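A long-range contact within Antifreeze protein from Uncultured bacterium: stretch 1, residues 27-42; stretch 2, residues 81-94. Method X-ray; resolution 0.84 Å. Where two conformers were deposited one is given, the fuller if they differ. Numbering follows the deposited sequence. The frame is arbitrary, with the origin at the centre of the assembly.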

# COMPACT_ATOMS: atom_id res chain seq x y z
N PRO A 27 -12.84 8.11 0.21
CA PRO A 27 -11.40 7.99 0.05
C PRO A 27 -10.70 8.37 1.35
O PRO A 27 -11.23 9.09 2.19
CB PRO A 27 -11.08 8.99 -1.08
CG PRO A 27 -12.38 9.18 -1.80
CD PRO A 27 -13.42 9.08 -0.74
N ILE A 28 -9.48 7.86 1.50
CA ILE A 28 -8.61 8.23 2.61
C ILE A 28 -7.67 9.32 2.11
O ILE A 28 -6.81 9.07 1.25
CB ILE A 28 -7.83 7.03 3.14
CG1 ILE A 28 -8.82 6.03 3.73
CG2 ILE A 28 -6.79 7.47 4.19
CD1 ILE A 28 -8.21 4.71 4.07
N THR A 29 -7.82 10.53 2.63
CA THR A 29 -6.95 11.64 2.26
C THR A 29 -5.51 11.32 2.64
O THR A 29 -5.25 11.04 3.82
CB THR A 29 -7.43 12.88 3.03
OG1 THR A 29 -8.72 13.25 2.58
CG2 THR A 29 -6.49 14.05 2.84
N LEU A 30 -4.59 11.40 1.68
CA LEU A 30 -3.17 11.20 1.92
C LEU A 30 -2.41 12.51 2.02
O LEU A 30 -1.21 12.50 2.32
CB LEU A 30 -2.56 10.34 0.81
CG LEU A 30 -3.20 8.97 0.62
CD1 LEU A 30 -2.55 8.27 -0.56
CD2 LEU A 30 -3.14 8.10 1.87
N GLY A 31 -3.07 13.63 1.77
CA GLY A 31 -2.40 14.90 1.91
C GLY A 31 -1.15 14.98 1.06
O GLY A 31 -1.14 14.62 -0.13
N SER A 32 -0.08 15.47 1.68
CA SER A 32 1.16 15.70 0.97
C SER A 32 1.89 14.40 0.61
O SER A 32 2.94 14.46 -0.04
CB SER A 32 2.04 16.65 1.79
OG SER A 32 2.30 16.09 3.06
N ALA A 33 1.36 13.23 0.97
CA ALA A 33 1.91 11.98 0.51
C ALA A 33 1.44 11.59 -0.88
O ALA A 33 1.97 10.62 -1.41
CB ALA A 33 1.62 10.84 1.50
N ASN A 34 0.49 12.32 -1.49
CA ASN A 34 -0.15 11.75 -2.68
C ASN A 34 0.80 11.56 -3.86
O ASN A 34 0.58 10.67 -4.69
CB ASN A 34 -1.40 12.53 -3.13
CG ASN A 34 -2.43 11.59 -3.78
OD1 ASN A 34 -2.99 10.72 -3.11
ND2 ASN A 34 -2.67 11.75 -5.08
N ASN A 35 1.83 12.40 -4.00
CA ASN A 35 2.73 12.29 -5.14
C ASN A 35 3.98 11.46 -4.84
O ASN A 35 4.85 11.34 -5.71
CB ASN A 35 3.04 13.68 -5.70
CG ASN A 35 1.82 14.31 -6.31
OD1 ASN A 35 1.19 13.71 -7.18
ND2 ASN A 35 1.50 15.53 -5.93
N PHE A 36 4.05 10.88 -3.64
CA PHE A 36 5.11 9.95 -3.29
C PHE A 36 4.73 8.52 -3.65
O PHE A 36 3.63 8.05 -3.32
CB PHE A 36 5.39 9.96 -1.78
CG PHE A 36 6.16 11.18 -1.31
CD1 PHE A 36 7.54 11.15 -1.29
CD2 PHE A 36 5.49 12.32 -0.89
CE1 PHE A 36 8.25 12.25 -0.85
CE2 PHE A 36 6.20 13.42 -0.44
CZ PHE A 36 7.59 13.38 -0.43
N ALA A 37 5.67 7.81 -4.29
CA ALA A 37 5.57 6.36 -4.42
C ALA A 37 6.04 5.63 -3.16
O ALA A 37 5.53 4.54 -2.87
CB ALA A 37 6.37 5.89 -5.63
N VAL A 38 7.04 6.18 -2.46
CA VAL A 38 7.66 5.52 -1.32
C VAL A 38 7.99 6.57 -0.27
O VAL A 38 8.57 7.61 -0.61
CB VAL A 38 8.95 4.79 -1.75
CG1 VAL A 38 9.64 4.17 -0.52
CG2 VAL A 38 8.67 3.71 -2.79
N ILE A 39 7.64 6.29 0.98
CA ILE A 39 8.05 7.09 2.13
C ILE A 39 8.48 6.14 3.23
O ILE A 39 7.83 5.11 3.45
CB ILE A 39 6.89 7.98 2.69
CG1 ILE A 39 6.46 9.00 1.65
CG2 ILE A 39 7.29 8.62 4.02
CD1 ILE A 39 5.30 9.89 2.07
N ALA A 40 9.57 6.48 3.93
CA ALA A 40 10.01 5.75 5.10
C ALA A 40 10.27 6.70 6.25
O ALA A 40 10.38 7.92 6.08
CB ALA A 40 11.27 4.93 4.80
N GLY A 41 10.41 6.12 7.44
CA GLY A 41 10.74 6.87 8.64
C GLY A 41 12.19 6.74 9.07
O GLY A 41 12.87 7.75 9.26
N SER A 42 12.67 5.51 9.24
CA SER A 42 13.99 5.33 9.83
C SER A 42 15.11 5.30 8.81
O SER A 42 16.17 5.89 9.05
CB SER A 42 14.00 4.07 10.70
OG SER A 42 13.67 2.92 9.94
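Stretch 2 81-94: AIANQAKLDITTAY

A single carboxylate can fasten a helix to a neighbouring loop when the loop offers it a backbone amide and a hydroxyl together, and the contact between residues 27-42 and 81-94 of this antifreeze protein is a compact example. Asp89, on the helix, directs its CA-to-CB bond toward the loop with chi1 in the m well. Its OD2 accepts two hydrogen bonds from one residue: Ser32 N donates to Asp89 OD2 at 2.8 Å, with a nearly straight N-H...O angle of 171°, and Ser32 OG donates to Asp89 OD2 at 2.7 Å. The p rotamer of Ser32 brings its hydroxyl round to the same oxygen that its amide reaches. The other carboxylate oxygen is held within the helix, where Gln85 NE2 donates to Asp89 OD1 at 3.0 Å, so both oxygens are engaged.

The two backbones come close here. The CA atoms of Ser32 and Ala86 are 4.8 Å apart, and those of Gly31 and Asp89 5.5 Å. Gly31 has a phi of 56°, a value that by itself favours glycine, and an ideal CB there would lie only 2.5 Å from Asp89 OD2, a clash. The hydroxyl of Ser32 also lies 3.0 Å from Ala86 N, from OG to N, but the angle is poor and no hydrogen bond results; that amide is already given to Ile82 O at 2.8 Å within the helix.

A water adds a second link at the same helix residue, through its backbone. It donates to Thr29 O and to Asp89 O, each at 2.8 Å from its oxygen, and so bridges the loop backbone to that of the helix.

Around these polar links the packing is apolar. Stretch 2 is helical throughout, whereas stretch 1 runs as loop through a short 3-10 segment at Ser32 and Ala33, makes a type I turn from Ala33 to Phe36, and turns a corner at Ala37 before the strand that includes residues 38-40. The strand and helix axes cross at -86°, almost perpendicular, with a closest approach of 9.7 Å. That spacing is filled by side chains: Ile39 CD1 lies 3.7 Å from Ala86 CB, and Ile39 CG2 is 4.1 Å from Ile90 CD1. Ala86 also receives Phe36, whose CE2 is 3.9 Å from Ala86 CB, while Ile82 CG2 meets the edge of the Phe36 ring, 3.6 Å from CE2.

One turn after Ala86, Ile90 CG2 sits 3.4 Å from Ala33 CB, and Ala93, its CA-to-CB bond toward stretch 1, packs against Ile28 and Leu30, its CB 3.8 Å from both Ile28 CG2 and Leu30 CD2. Lys87 reaches the contact by a longer route: its CA-to-CB bond points away, yet four successive m torsions fold it back, placing CD 3.6 Å from Ile39 CG2 and NZ 3.8 Å from Gly41 CA. In all, 616 Å² is buried, both sides summed.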

# COMPACT_ATOMS: atom_id res chain seq x y z
N ALA A 81 10.79 20.22 3.85
CA ALA A 81 9.44 20.65 4.17
C ALA A 81 8.40 19.63 3.71
O ALA A 81 7.46 19.29 4.44
CB ALA A 81 9.20 22.00 3.51
N ILE A 82 8.53 19.15 2.47
CA ILE A 82 7.53 18.23 1.93
C ILE A 82 7.58 16.89 2.65
O ILE A 82 6.53 16.34 3.01
CB ILE A 82 7.66 18.10 0.39
CG1 ILE A 82 7.29 19.41 -0.28
CG2 ILE A 82 6.83 16.96 -0.13
CD1 ILE A 82 7.52 19.45 -1.77
N ALA A 83 8.78 16.33 2.87
CA ALA A 83 8.84 15.05 3.56
C ALA A 83 8.27 15.16 4.97
O ALA A 83 7.56 14.25 5.43
CB ALA A 83 10.26 14.51 3.64
N ASN A 84 8.60 16.23 5.68
CA ASN A 84 8.14 16.34 7.05
C ASN A 84 6.62 16.44 7.11
O ASN A 84 5.97 15.83 7.96
CB ASN A 84 8.80 17.53 7.74
CG ASN A 84 10.29 17.31 8.01
OD1 ASN A 84 10.85 16.25 7.79
ND2 ASN A 84 10.93 18.38 8.43
N GLN A 85 6.02 17.22 6.19
CA GLN A 85 4.57 17.30 6.16
C GLN A 85 3.97 15.96 5.75
O GLN A 85 2.92 15.55 6.26
CB GLN A 85 4.09 18.42 5.23
CG GLN A 85 2.59 18.65 5.32
CD GLN A 85 2.16 19.11 6.68
OE1 GLN A 85 2.72 20.07 7.21
NE2 GLN A 85 1.16 18.46 7.26
N ALA A 86 4.62 15.25 4.82
CA ALA A 86 4.09 13.97 4.39
C ALA A 86 4.06 12.97 5.53
O ALA A 86 3.13 12.16 5.61
CB ALA A 86 4.90 13.44 3.20
N LYS A 87 5.04 13.01 6.44
CA LYS A 87 4.96 12.11 7.61
C LYS A 87 3.75 12.42 8.47
O LYS A 87 3.05 11.51 8.93
CB LYS A 87 6.22 12.17 8.47
CG LYS A 87 7.51 11.77 7.77
CD LYS A 87 7.48 10.43 7.07
CE LYS A 87 7.09 9.25 7.97
NZ LYS A 87 7.85 9.23 9.27
N LEU A 88 3.49 13.71 8.72
CA LEU A 88 2.30 14.09 9.48
C LEU A 88 1.05 13.59 8.77
O LEU A 88 0.10 13.11 9.40
CB LEU A 88 2.24 15.61 9.64
CG LEU A 88 3.37 16.24 10.45
CD1 LEU A 88 3.32 17.75 10.34
CD2 LEU A 88 3.30 15.80 11.91
N ASP A 89 1.03 13.72 7.44
CA ASP A 89 -0.16 13.38 6.68
C ASP A 89 -0.36 11.87 6.57
O ASP A 89 -1.52 11.41 6.53
CB ASP A 89 -0.11 14.07 5.31
CG ASP A 89 -0.20 15.58 5.42
OD1 ASP A 89 -0.49 16.12 6.52
OD2 ASP A 89 -0.00 16.24 4.38
N ILE A 90 0.72 11.07 6.57
CA ILE A 90 0.52 9.63 6.61
C ILE A 90 0.11 9.15 7.99
O ILE A 90 -0.63 8.17 8.10
CB ILE A 90 1.65 8.78 5.96
CG1 ILE A 90 2.92 8.77 6.77
CG2 ILE A 90 1.86 9.21 4.52
CD1 ILE A 90 3.94 7.76 6.24
N THR A 91 0.53 9.84 9.06
CA THR A 91 -0.04 9.53 10.38
C THR A 91 -1.54 9.79 10.38
O THR A 91 -2.32 8.95 10.83
CB THR A 91 0.68 10.35 11.44
OG1 THR A 91 2.03 9.88 11.49
CG2 THR A 91 0.00 10.20 12.81
N THR A 92 -1.96 10.94 9.84
CA THR A 92 -3.39 11.23 9.75
C THR A 92 -4.12 10.14 8.97
O THR A 92 -5.18 9.66 9.39
CB THR A 92 -3.57 12.61 9.10
OG1 THR A 92 -2.95 13.58 9.95
CG2 THR A 92 -5.04 12.94 8.85
N ALA A 93 -3.58 9.76 7.81
CA ALA A 93 -4.23 8.77 6.97
C ALA A 93 -4.29 7.40 7.65
O ALA A 93 -5.31 6.71 7.57
CB ALA A 93 -3.48 8.65 5.64
N TYR A 94 -3.20 7.01 8.31
CA TYR A 94 -3.17 5.75 9.04
C TYR A 94 -4.26 5.73 10.11
O TYR A 94 -5.00 4.75 10.25
CB TYR A 94 -1.79 5.61 9.68
CG TYR A 94 -1.60 4.38 10.53
CD1 TYR A 94 -2.03 4.35 11.86
CD2 TYR A 94 -0.97 3.24 10.02
CE1 TYR A 94 -1.83 3.23 12.65
CE2 TYR A 94 -0.77 2.12 10.81
CZ TYR A 94 -1.20 2.11 12.12
OH TYR A 94 -0.98 0.99 12.86
O HOH W 1 -3.52 12.80 5.18